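Local structure of muramidase (Trichobolus zukalii, 6ZMV) at residues Ser13-Ala17 against Thr44-Ala49. The protein hydrolyses the glycan strands of bacterial peptidoglycan as a fungal lysozyme (muramidase) of glycoside hydrolase family 25. Numbering follows the deposited sequence.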
# COMPACT_ATOMS: atom_id res chain seq x y z
N SER A 13 -3.51 -15.41 -12.07
CA SER A 13 -4.96 -15.58 -12.27
C SER A 13 -5.63 -15.40 -10.92
O SER A 13 -5.27 -16.08 -9.95
CB SER A 13 -5.26 -16.96 -12.82
OG SER A 13 -6.63 -17.09 -13.12
N VAL A 14 -6.64 -14.58 -10.89
CA VAL A 14 -7.45 -14.33 -9.67
C VAL A 14 -8.95 -14.33 -10.04
O VAL A 14 -9.28 -13.62 -10.98
CB VAL A 14 -7.04 -13.02 -8.96
CG1 VAL A 14 -7.98 -12.70 -7.82
CG2 VAL A 14 -5.63 -13.12 -8.38
N ASN A 15 -9.79 -14.98 -9.26
CA ASN A 15 -11.25 -14.93 -9.45
C ASN A 15 -11.78 -13.75 -8.65
O ASN A 15 -12.20 -13.86 -7.50
CB ASN A 15 -11.86 -16.24 -8.99
CG ASN A 15 -13.34 -16.38 -9.19
OD1 ASN A 15 -13.96 -17.42 -8.79
ND2 ASN A 15 -13.94 -15.37 -9.71
N TYR A 16 -11.76 -12.59 -9.29
CA TYR A 16 -12.09 -11.31 -8.63
C TYR A 16 -13.54 -11.38 -8.11
O TYR A 16 -13.88 -10.91 -7.03
CB TYR A 16 -11.93 -10.11 -9.54
CG TYR A 16 -10.61 -10.10 -10.25
CD1 TYR A 16 -9.44 -9.72 -9.61
CD2 TYR A 16 -10.48 -10.54 -11.55
CE1 TYR A 16 -8.20 -9.80 -10.24
CE2 TYR A 16 -9.25 -10.66 -12.20
CZ TYR A 16 -8.09 -10.34 -11.53
OH TYR A 16 -6.92 -10.50 -12.17
N ALA A 17 -14.42 -11.89 -8.96
CA ALA A 17 -15.86 -11.98 -8.62
C ALA A 17 -16.08 -12.92 -7.45
O ALA A 17 -16.92 -12.65 -6.56
CB ALA A 17 -16.68 -12.39 -9.80
N THR A 44 -4.29 -6.41 -15.78
CA THR A 44 -5.24 -7.55 -15.69
C THR A 44 -5.98 -7.50 -14.36
O THR A 44 -7.23 -7.58 -14.31
CB THR A 44 -4.54 -8.91 -15.80
OG1 THR A 44 -3.84 -8.96 -17.06
CG2 THR A 44 -5.42 -10.13 -15.59
N HIS A 45 -5.26 -7.34 -13.28
CA HIS A 45 -5.86 -7.30 -11.95
C HIS A 45 -6.71 -6.07 -11.77
O HIS A 45 -7.82 -6.15 -11.21
CB HIS A 45 -4.78 -7.37 -10.90
CG HIS A 45 -4.07 -8.65 -10.73
ND1 HIS A 45 -4.69 -9.86 -10.93
CD2 HIS A 45 -2.79 -8.90 -10.30
CE1 HIS A 45 -3.83 -10.84 -10.63
NE2 HIS A 45 -2.62 -10.28 -10.22
N TYR A 46 -6.25 -4.92 -12.20
CA TYR A 46 -7.00 -3.66 -12.00
C TYR A 46 -8.30 -3.65 -12.77
O TYR A 46 -9.34 -3.33 -12.21
CB TYR A 46 -6.10 -2.49 -12.41
CG TYR A 46 -6.39 -1.14 -11.80
CD1 TYR A 46 -5.79 -0.74 -10.63
CD2 TYR A 46 -7.23 -0.23 -12.42
CE1 TYR A 46 -5.93 0.53 -10.13
CE2 TYR A 46 -7.40 1.05 -11.93
CZ TYR A 46 -6.75 1.43 -10.77
OH TYR A 46 -6.82 2.71 -10.28
N THR A 47 -8.28 -4.18 -14.00
CA THR A 47 -9.50 -4.29 -14.84
C THR A 47 -10.46 -5.29 -14.22
O THR A 47 -11.65 -5.04 -14.12
CB THR A 47 -9.09 -4.69 -16.25
OG1 THR A 47 -8.24 -3.71 -16.82
CG2 THR A 47 -10.28 -4.90 -17.12
N GLY A 48 -9.98 -6.47 -13.84
CA GLY A 48 -10.83 -7.50 -13.27
C GLY A 48 -11.44 -7.03 -11.98
O GLY A 48 -12.62 -7.32 -11.68
N ALA A 49 -10.66 -6.37 -11.15
CA ALA A 49 -11.15 -5.84 -9.88
C ALA A 49 -12.25 -4.83 -10.13
O ALA A 49 -13.29 -4.87 -9.42
CB ALA A 49 -10.07 -5.21 -9.06
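Tyr-16 lies flat against the helix 42-51 and reaches His-45 with its hydroxyl, a knob-into-hole packing in which its ring occupies the hole formed by Thr-44, His-45, Gly-48 and Ala-49. The contact joins the loop and first turn of helix 16-21 to helix 42-51 on the outside of the beta/alpha barrel of this GH25 enzyme, whose family belongs to the TIM-barrel clan. At the rim of the ring, OH and His-45 ND1 form a short hydrogen bond of 2.6 Å, with the nitrogen near the plane of the phenol. The two rings meet rim to rim, their planes turned 73° apart. Further down, Gly-48 CA makes a CH-pi contact over one face, 3.9 Å from the ring centroid, and Ala-49 N lies over that same face toward the rim. Gly-48 lets the backbone come this close, since a CB there would clash with Tyr-16 CE2. The opposite face carries Val-14 O, which places the ring between its own chain and the helix. In Tyr-16, CG stands beside the backbone N (chi1 -49°), which lays the ring along Gly-48 and brings OH to His-45. A leucine here, with neither hydroxyl nor ring, would probably leave His-45 ND1 without its mate and the imidazole freer to turn, and open a gap beside Gly-48. Val-14 meets the same imidazole, its CG2 3.7 Å from His-45 CE1. In the second shell, Phe-5 and Ile-7 of the strand 2-7 pack on Val-14, and Ser-8 O is hydrogen-bonded to His-45 NE2, so both imidazole nitrogens are engaged, which probably fixes the ring's rotation.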